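Exosome complex exonuclease RRP46 homolog (Oryza sativa Japonica Group, PDB 3HKM) probably serves as a component of the RNA-degrading exosome, and on its own binds double-stranded DNA and single-stranded RNA, showing hydrolytic DNase and phosphorolytic RNase activities in vitro. Local coordinates at residues N10-R15 with I212-A217; P49-R52 with N56-K59; K78-T83 with S114-A119; A119-C124 with D224-T229. All coordinates share one frame; numbering follows the deposited sequence.

Interaction 1 (N10-R15 with I212-A217); sequences NPNQLR and IERGLA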
# COMPACT_ATOMS: atom_id res chain seq x y z
N ASN A 10 -8.54 4.90 19.39
CA ASN A 10 -8.49 6.36 19.40
C ASN A 10 -7.95 6.87 18.06
O ASN A 10 -7.31 6.12 17.32
CB ASN A 10 -7.68 6.89 20.59
CG ASN A 10 -6.22 6.47 20.55
OD1 ASN A 10 -5.52 6.73 19.57
ND2 ASN A 10 -5.75 5.83 21.61
N PRO A 11 -8.24 8.14 17.74
CA PRO A 11 -7.93 8.74 16.44
C PRO A 11 -6.59 8.35 15.80
O PRO A 11 -6.58 8.06 14.61
CB PRO A 11 -8.00 10.23 16.74
CG PRO A 11 -9.09 10.32 17.73
CD PRO A 11 -8.96 9.09 18.60
N ASN A 12 -5.50 8.34 16.55
CA ASN A 12 -4.20 8.06 15.93
C ASN A 12 -3.80 6.59 15.97
O ASN A 12 -2.66 6.25 15.66
CB ASN A 12 -3.08 8.94 16.51
CG ASN A 12 -2.71 8.57 17.93
OD1 ASN A 12 -2.39 7.42 18.22
ND2 ASN A 12 -2.73 9.56 18.83
N GLN A 13 -4.75 5.74 16.35
CA GLN A 13 -4.46 4.32 16.53
C GLN A 13 -4.60 3.51 15.24
O GLN A 13 -5.65 3.52 14.60
CB GLN A 13 -5.35 3.73 17.63
CG GLN A 13 -4.85 2.41 18.20
CD GLN A 13 -5.48 2.09 19.55
OE1 GLN A 13 -6.21 2.92 20.12
NE2 GLN A 13 -5.22 0.89 20.06
N LEU A 14 -3.53 2.81 14.89
CA LEU A 14 -3.54 1.86 13.79
C LEU A 14 -4.12 0.52 14.25
O LEU A 14 -3.84 0.06 15.36
CB LEU A 14 -2.11 1.66 13.25
CG LEU A 14 -1.36 2.92 12.82
CD1 LEU A 14 0.08 2.60 12.44
CD2 LEU A 14 -2.10 3.58 11.67
N ARG A 15 -4.94 -0.10 13.41
CA ARG A 15 -5.48 -1.40 13.78
C ARG A 15 -4.31 -2.39 13.79
O ARG A 15 -3.28 -2.14 13.17
CB ARG A 15 -6.60 -1.82 12.83
CG ARG A 15 -6.15 -2.38 11.51
CD ARG A 15 -6.82 -1.64 10.35
NE ARG A 15 -8.23 -1.93 10.16
CZ ARG A 15 -8.86 -1.75 9.00
NH1 ARG A 15 -8.20 -1.28 7.94
NH2 ARG A 15 -10.14 -2.05 8.89
N ILE A 212 -1.31 14.62 7.01
CA ILE A 212 0.10 14.33 6.79
C ILE A 212 0.87 14.39 8.10
O ILE A 212 1.74 13.55 8.36
CB ILE A 212 0.73 15.24 5.71
CG1 ILE A 212 0.67 16.71 6.13
CG2 ILE A 212 0.03 15.06 4.38
CD1 ILE A 212 0.85 17.67 4.97
N GLU A 213 0.56 15.38 8.93
CA GLU A 213 1.14 15.51 10.26
C GLU A 213 0.87 14.26 11.09
O GLU A 213 1.77 13.68 11.71
CB GLU A 213 0.54 16.71 10.99
CG GLU A 213 0.63 16.62 12.50
CD GLU A 213 -0.57 17.22 13.21
OE1 GLU A 213 -0.84 18.44 13.02
OE2 GLU A 213 -1.24 16.48 13.96
N ARG A 214 -0.39 13.85 11.10
CA ARG A 214 -0.82 12.73 11.92
C ARG A 214 -0.24 11.43 11.37
O ARG A 214 0.38 10.66 12.09
CB ARG A 214 -2.35 12.67 11.94
CG ARG A 214 -2.94 11.83 13.05
CD ARG A 214 -2.86 12.57 14.37
NE ARG A 214 -3.37 11.77 15.48
CZ ARG A 214 -4.64 11.78 15.87
NH1 ARG A 214 -5.54 12.53 15.24
NH2 ARG A 214 -5.02 11.03 16.90
N GLY A 215 -0.45 11.19 10.08
CA GLY A 215 0.03 9.97 9.45
C GLY A 215 1.51 9.76 9.64
O GLY A 215 1.95 8.68 10.01
N LEU A 216 2.30 10.80 9.40
CA LEU A 216 3.75 10.72 9.52
C LEU A 216 4.20 10.14 10.86
O LEU A 216 4.92 9.15 10.90
CB LEU A 216 4.38 12.09 9.33
CG LEU A 216 5.91 12.09 9.31
CD1 LEU A 216 6.43 11.48 8.02
CD2 LEU A 216 6.44 13.50 9.51
N ALA A 217 3.78 10.78 11.96
CA ALA A 217 4.19 10.37 13.30
C ALA A 217 3.66 8.99 13.70
O ALA A 217 4.13 8.40 14.68
CB ALA A 217 3.77 11.41 14.33

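Interaction 2 (P49-R52 with N56-K59); sequences PGTR and NPEK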
# COMPACT_ATOMS: atom_id res chain seq x y z
N PRO A 49 14.64 -11.48 -16.61
CA PRO A 49 15.22 -10.93 -17.85
C PRO A 49 14.18 -10.65 -18.94
O PRO A 49 13.27 -11.45 -19.15
CB PRO A 49 16.17 -12.04 -18.31
CG PRO A 49 16.58 -12.74 -17.05
CD PRO A 49 15.39 -12.65 -16.11
N GLY A 50 14.33 -9.53 -19.62
CA GLY A 50 13.45 -9.20 -20.73
C GLY A 50 12.50 -8.06 -20.42
O GLY A 50 12.16 -7.83 -19.26
N THR A 51 12.06 -7.36 -21.45
CA THR A 51 11.17 -6.22 -21.27
C THR A 51 10.05 -6.18 -22.32
O THR A 51 10.32 -6.21 -23.53
CB THR A 51 11.94 -4.88 -21.35
OG1 THR A 51 13.28 -5.05 -20.87
CG2 THR A 51 11.24 -3.80 -20.53
N ARG A 52 8.81 -6.12 -21.85
CA ARG A 52 7.65 -5.90 -22.71
C ARG A 52 8.03 -5.02 -23.90
O ARG A 52 8.80 -4.07 -23.75
CB ARG A 52 6.52 -5.22 -21.92
CG ARG A 52 5.91 -6.09 -20.83
CD ARG A 52 5.47 -7.43 -21.41
NE ARG A 52 4.21 -7.90 -20.82
CZ ARG A 52 4.12 -8.88 -19.93
NH1 ARG A 52 5.21 -9.51 -19.51
NH2 ARG A 52 2.94 -9.24 -19.45
N ASN A 56 11.05 0.12 -22.00
CA ASN A 56 12.33 0.78 -22.35
C ASN A 56 13.67 -0.01 -22.34
O ASN A 56 14.70 0.55 -22.70
CB ASN A 56 12.47 2.04 -21.48
CG ASN A 56 13.85 2.69 -21.58
OD1 ASN A 56 14.47 2.72 -22.64
ND2 ASN A 56 14.33 3.23 -20.46
N PRO A 57 13.64 -1.31 -22.06
CA PRO A 57 14.75 -2.15 -21.60
C PRO A 57 16.02 -1.50 -21.00
O PRO A 57 16.89 -2.25 -20.54
CB PRO A 57 15.10 -2.93 -22.87
CG PRO A 57 13.74 -3.15 -23.52
CD PRO A 57 12.79 -2.08 -22.98
N GLU A 58 16.13 -0.18 -20.99
CA GLU A 58 17.30 0.48 -20.42
C GLU A 58 17.18 0.60 -18.89
O GLU A 58 18.18 0.71 -18.18
CB GLU A 58 17.50 1.87 -21.04
CG GLU A 58 17.50 1.89 -22.57
CD GLU A 58 18.76 1.30 -23.19
OE1 GLU A 58 18.77 1.11 -24.43
OE2 GLU A 58 19.73 1.01 -22.46
N LYS A 59 15.93 0.60 -18.41
CA LYS A 59 15.64 0.62 -16.98
C LYS A 59 14.79 -0.60 -16.62
O LYS A 59 14.15 -1.19 -17.50
CB LYS A 59 14.89 1.90 -16.61
CG LYS A 59 15.74 3.16 -16.56
CD LYS A 59 14.88 4.41 -16.36
CE LYS A 59 14.03 4.71 -17.59
NZ LYS A 59 14.81 5.31 -18.72

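Interaction 3 (K78-T83 with S114-A119); sequences KEYEMT and SLLPCA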
# COMPACT_ATOMS: atom_id res chain seq x y z
N LYS A 78 -9.51 -0.66 -10.06
CA LYS A 78 -8.63 -0.49 -11.21
C LYS A 78 -7.93 0.87 -11.18
O LYS A 78 -6.96 1.10 -11.90
CB LYS A 78 -9.36 -0.74 -12.55
CG LYS A 78 -9.95 0.50 -13.18
CD LYS A 78 -10.14 0.34 -14.68
CE LYS A 78 -11.55 -0.10 -15.06
NZ LYS A 78 -11.81 -1.54 -14.79
N GLU A 79 -8.43 1.77 -10.34
CA GLU A 79 -7.69 2.99 -10.08
C GLU A 79 -6.69 2.69 -8.97
O GLU A 79 -5.60 3.25 -8.92
CB GLU A 79 -8.63 4.13 -9.68
CG GLU A 79 -9.30 3.93 -8.34
CD GLU A 79 -10.49 4.84 -8.15
OE1 GLU A 79 -10.85 5.13 -6.98
OE2 GLU A 79 -11.06 5.27 -9.19
N TYR A 80 -7.08 1.77 -8.09
CA TYR A 80 -6.17 1.29 -7.06
C TYR A 80 -4.98 0.60 -7.71
O TYR A 80 -3.84 0.78 -7.29
CB TYR A 80 -6.89 0.31 -6.11
CG TYR A 80 -7.83 0.98 -5.13
CD1 TYR A 80 -7.87 2.37 -5.01
CD2 TYR A 80 -8.66 0.22 -4.31
CE1 TYR A 80 -8.73 2.98 -4.11
CE2 TYR A 80 -9.51 0.83 -3.40
CZ TYR A 80 -9.54 2.21 -3.31
OH TYR A 80 -10.39 2.82 -2.41
N GLU A 81 -5.27 -0.20 -8.73
CA GLU A 81 -4.24 -0.90 -9.49
C GLU A 81 -3.26 0.11 -10.06
O GLU A 81 -2.04 -0.12 -10.04
CB GLU A 81 -4.88 -1.70 -10.63
CG GLU A 81 -3.89 -2.39 -11.57
CD GLU A 81 -4.58 -3.19 -12.67
OE1 GLU A 81 -4.23 -4.38 -12.87
OE2 GLU A 81 -5.47 -2.64 -13.34
N MET A 82 -3.81 1.22 -10.54
CA MET A 82 -3.04 2.32 -11.14
C MET A 82 -2.18 3.03 -10.10
O MET A 82 -0.98 3.22 -10.29
CB MET A 82 -3.99 3.31 -11.82
CG MET A 82 -3.33 4.31 -12.76
SD MET A 82 -2.50 5.70 -11.92
CE MET A 82 -3.87 6.42 -11.01
N THR A 83 -2.80 3.43 -8.99
CA THR A 83 -2.06 4.13 -7.94
C THR A 83 -0.92 3.26 -7.43
O THR A 83 0.21 3.73 -7.30
CB THR A 83 -2.98 4.53 -6.77
OG1 THR A 83 -4.14 5.21 -7.28
CG2 THR A 83 -2.25 5.44 -5.81
N SER A 114 -9.46 0.86 4.31
CA SER A 114 -8.07 1.19 4.00
C SER A 114 -7.41 0.13 3.10
O SER A 114 -6.29 -0.30 3.35
CB SER A 114 -7.25 1.40 5.28
OG SER A 114 -7.65 2.59 5.94
N LEU A 115 -8.12 -0.26 2.04
CA LEU A 115 -7.66 -1.34 1.16
C LEU A 115 -6.44 -0.97 0.32
O LEU A 115 -5.54 -1.79 0.13
CB LEU A 115 -8.80 -1.80 0.25
CG LEU A 115 -8.49 -3.05 -0.58
CD1 LEU A 115 -8.10 -4.21 0.34
CD2 LEU A 115 -9.66 -3.44 -1.47
N LEU A 116 -6.40 0.25 -0.19
CA LEU A 116 -5.27 0.67 -1.02
C LEU A 116 -4.01 0.88 -0.15
O LEU A 116 -2.92 0.43 -0.52
CB LEU A 116 -5.63 1.91 -1.83
CG LEU A 116 -4.81 2.25 -3.08
CD1 LEU A 116 -4.09 3.58 -2.93
CD2 LEU A 116 -3.85 1.13 -3.47
N PRO A 117 -4.16 1.55 1.00
CA PRO A 117 -3.01 1.64 1.90
C PRO A 117 -2.54 0.26 2.37
O PRO A 117 -1.33 0.03 2.49
CB PRO A 117 -3.55 2.44 3.09
CG PRO A 117 -4.61 3.29 2.50
CD PRO A 117 -5.26 2.43 1.44
N CYS A 118 -3.47 -0.66 2.62
CA CYS A 118 -3.09 -2.01 3.01
C CYS A 118 -2.34 -2.72 1.88
O CYS A 118 -1.27 -3.31 2.11
CB CYS A 118 -4.33 -2.82 3.42
SG CYS A 118 -3.98 -4.53 3.93
N ALA A 119 -2.90 -2.66 0.67
CA ALA A 119 -2.28 -3.28 -0.50
C ALA A 119 -0.89 -2.72 -0.77
O ALA A 119 0.02 -3.44 -1.16
CB ALA A 119 -3.17 -3.13 -1.72
O HOH W 1 -8.84 1.89 0.28

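Interaction 4 (A119-C124 with D224-T229); sequences AINACC and DFMRTT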
# COMPACT_ATOMS: atom_id res chain seq x y z
N ALA A 119 -2.90 -2.66 0.67
CA ALA A 119 -2.28 -3.28 -0.50
C ALA A 119 -0.89 -2.72 -0.77
O ALA A 119 0.02 -3.44 -1.16
CB ALA A 119 -3.17 -3.13 -1.72
N ILE A 120 -0.74 -1.41 -0.55
CA ILE A 120 0.56 -0.75 -0.67
C ILE A 120 1.61 -1.32 0.29
O ILE A 120 2.69 -1.73 -0.12
CB ILE A 120 0.39 0.79 -0.48
CG1 ILE A 120 -0.41 1.37 -1.66
CG2 ILE A 120 1.75 1.47 -0.34
CD1 ILE A 120 -0.53 2.87 -1.65
N ASN A 121 1.29 -1.33 1.58
CA ASN A 121 2.17 -1.89 2.60
C ASN A 121 2.52 -3.35 2.34
O ASN A 121 3.67 -3.77 2.49
CB ASN A 121 1.51 -1.77 3.97
CG ASN A 121 1.26 -0.34 4.38
OD1 ASN A 121 0.23 -0.03 4.96
ND2 ASN A 121 2.20 0.54 4.07
N ALA A 122 1.50 -4.12 1.99
CA ALA A 122 1.66 -5.53 1.63
C ALA A 122 2.71 -5.70 0.53
O ALA A 122 3.55 -6.60 0.59
CB ALA A 122 0.33 -6.08 1.16
N CYS A 123 2.64 -4.82 -0.47
CA CYS A 123 3.48 -4.92 -1.65
C CYS A 123 4.89 -4.48 -1.35
O CYS A 123 5.84 -4.99 -1.93
CB CYS A 123 2.90 -4.10 -2.80
SG CYS A 123 1.59 -4.96 -3.67
N CYS A 124 5.03 -3.51 -0.45
CA CYS A 124 6.36 -3.07 -0.03
C CYS A 124 7.07 -4.19 0.70
O CYS A 124 8.28 -4.36 0.57
CB CYS A 124 6.28 -1.84 0.87
SG CYS A 124 7.89 -1.35 1.54
N ASP A 224 8.83 0.23 11.45
CA ASP A 224 9.53 -0.50 12.51
C ASP A 224 9.17 -1.99 12.43
O ASP A 224 9.97 -2.85 12.78
CB ASP A 224 9.15 0.03 13.91
CG ASP A 224 9.72 1.42 14.21
OD1 ASP A 224 10.54 1.95 13.43
OD2 ASP A 224 9.32 1.99 15.26
N PHE A 225 7.95 -2.27 11.98
CA PHE A 225 7.48 -3.63 11.74
C PHE A 225 8.21 -4.25 10.54
O PHE A 225 8.76 -5.36 10.63
CB PHE A 225 5.96 -3.59 11.49
CG PHE A 225 5.31 -4.94 11.29
CD1 PHE A 225 5.27 -5.87 12.32
CD2 PHE A 225 4.69 -5.25 10.09
CE1 PHE A 225 4.66 -7.10 12.14
CE2 PHE A 225 4.08 -6.48 9.91
CZ PHE A 225 4.07 -7.41 10.93
N MET A 226 8.22 -3.52 9.43
CA MET A 226 8.99 -3.90 8.25
C MET A 226 10.48 -4.07 8.54
O MET A 226 11.10 -5.01 8.06
CB MET A 226 8.81 -2.87 7.13
CG MET A 226 7.40 -2.80 6.54
SD MET A 226 7.21 -1.53 5.27
CE MET A 226 5.49 -1.71 4.85
N ARG A 227 11.05 -3.16 9.33
CA ARG A 227 12.49 -3.18 9.55
C ARG A 227 12.98 -4.23 10.57
O ARG A 227 14.13 -4.66 10.52
CB ARG A 227 12.98 -1.78 9.95
CG ARG A 227 13.01 -0.79 8.79
CD ARG A 227 14.39 -0.68 8.15
NE ARG A 227 14.38 0.13 6.94
CZ ARG A 227 14.03 1.41 6.92
NH1 ARG A 227 13.66 2.00 8.05
NH2 ARG A 227 14.03 2.10 5.78
N THR A 228 12.11 -4.64 11.48
CA THR A 228 12.52 -5.61 12.48
C THR A 228 11.77 -6.93 12.34
O THR A 228 12.29 -7.89 11.77
CB THR A 228 12.35 -5.06 13.90
OG1 THR A 228 13.22 -3.93 14.07
CG2 THR A 228 12.72 -6.11 14.92
N THR A 229 10.55 -6.98 12.86
CA THR A 229 9.77 -8.21 12.88
C THR A 229 9.81 -8.98 11.56
O THR A 229 10.05 -10.19 11.54
CB THR A 229 8.31 -7.91 13.26
OG1 THR A 229 8.28 -7.09 14.43
CG2 THR A 229 7.54 -9.19 13.51

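Interaction 1 (N10-R15 with I212-A217)
Arg214 reaches off helix 205-229 and lays its guanidinium against the outer corner of a turn formed by Pro11 and Asn12, joining the loop before strand 17-21 to the C-terminal helix of the RNase PH fold. CG stands anti to the backbone N; the bend at chi2 (76°) and the straight run beyond it bring the guanidinium to Pro11 and Asn12. The carbonyl O of Pro11 sits over one face of that group. From the other segment, the side chain of Asn12 crosses Arg214 at about a right angle, with amide and guanidinium planes 77° apart. Asn12 CA and Arg214 CA, 7.0 Å apart, are the closest such pair of the two segments. The corner is a type I turn from Asn10 to Gln13, closed by Gln13 N to Asn10 O at 2.8 Å. Gln13 stretches out to Asn10, where its OE1 accepts from Asn10 N at 3.1 Å along a nearly straight bond (169°). Pro11 bonds through its backbone to Leu153, and Arg214 also touches Val151 and Leu153, so strand 151-153 lies beside both partners. The NH2 end of Arg214 is doubtful, being too tight in the model, and the Asn12 amide is probably turned over. No clear hydrogen bond crosses the contact, though the carbonyl O of Pro11 over the guanidinium face could ease its charge.

Interaction 2 (P49-R52 with N56-K59)
Thr51 has chi1 at -31°, off a staggered position, which leaves CG2 roughly anti to the backbone N and OG1 beside that N, and both branches face the ring of Pro57. The pair packs across the loop that carries the chain from strand 38-49 to strand 61-67 of the RNase PH domain, with Thr51 CA and Pro57 CA 5.4 Å apart. The branched side chain lies over the CG and CD side of the proline. Thr51 CB is 3.3 Å from Pro57 CD, and Thr51 CG2 comes to 3.4 Å from the same Pro57 CD, both tighter than ordinary van der Waals contact. Part of that squeeze may belong to the model: Pro57 has a phi of 19°, odd for a proline, and Glu58 N lies too close to Asn56 C in the model, so the local backbone is doubtful. The polar side of Thr51 looks elsewhere for its bond, because OG1 pairs with Asn99 ND2, and Asn99 also touches Pro57. Gly50 adds a backbone bond to Asn99 and gives its O to Thr101 OG1, which ties the start of the loop to the region entering strand 100-110. No hydrogen bond joins 49-52 to 56-59. Thr51 OG1 simply rests 3.3 Å from Pro57 CG.

Interaction 3 (K78-T83 with S114-A119)
One water sits between Tyr80 and the first turn of the opposite helix: it accepts from Leu116 N at 3.0 Å and is hydrogen-bonded to Tyr80 OH at 3.2 Å. The backbone NH groups of a helix's first turn have no carbonyl earlier in the helix to bond to, and here the water supplies the acceptor for Leu116 and passes the link on to the phenol. Ser114, in the N-cap position, makes no capping bond with its side chain; its OG is used by Thr155 O instead, and its N by Glu160 OE2.

Away from the water the contact is apolar. The phenol ring of Tyr80 lies with one face against Leu116, whose CB stands 3.9 Å from the ring centroid and only 9° off the normal, a clean CH-pi contact. With chi1 at -160°, anti to the backbone N, Leu116 CG comes over one side of the ring, 3.6 Å from Tyr80 CD1. This is where helix 77-91 meets the N-terminal end of helix 115-130 within the RNase PH domain, deep in the molecule, and His168 of strand 165-172 touches both Tyr80 and Leu116.

Leu116 divides its two methyls between different partners. Its chi2 of -117°, off a staggered position, parts them: CD2 lies 3.8 Å from Tyr80 O, while CD1 reaches along the neighbouring helix to Thr83 CG2, at 3.9 Å. Thr83 N in turn bonds to Glu79 O at 2.8 Å, one turn back in its own helix.

Interaction 4 (A119-C124 with D224-T229)
Cys124 and Met226 give the closest CA pair between 119-124 and 224-229, with those atoms 8.7 Å apart. Residues 119-124 keep regular helical spacing, with Cys124 N bonded to Ile120 O at 3.0 Å. Residues 224-229 belong to the last part of helix 205-229, which loosens into a wider pi-type turn at 225-229. Met226 spans the space between the helices. From a CG that lies beside the backbone N, the chain runs fully extended (chi2 178°, chi3 -179°) and drives its terminal methyl onto the other helix. There CE presses on backbone as much as on side chain: it is 3.6 Å from Asn121 O and 4.0 Å from Asn121 CA. The methionine crosses the Asn121 side chain at about a right angle. One turn further along, Cys124 SG, held anti to its own N, comes alongside the thioether at 3.8 Å from Met226 SD, while Cys124 CB flanks the methyl at 4.1 Å from Met226 CE. The sulfurs meet as plain van der Waals neighbours. No hydrogen bond crosses the pair, and all three residues are buried. Around them, Trp33 of strand 29-35 touches both Asn121 and Met226, Leu137 touches Cys124 and Met226, and strand 138-145 adds Ala140 against Asn121 and Val139 against Met226, so in this RNase PH fold helices 115-130 and 205-229 pack together with strands of both sheets.

How the interactions relate
Interactions 3 and 4 follow one another along helix 115-130, sharing Ala119, with centres about 15 Å apart: the helix's start packs on helix 77-91 and its next turns on helix 205-229. Interaction 1 uses an earlier part of helix 205-229, about 16 Å from interaction 4 between centres, and touches interaction 3 where Arg15 packs on Ser114. Together these contacts bring the chain's beginning and last helix to the central helix of the RNase PH domain. Interaction 2 is remote, about 39 Å from interaction 1 between centres, across the chain's centre. It closes first; it and interaction 3 nest inside the loop closed by interaction 1, whose segments alternate with those of interaction 4.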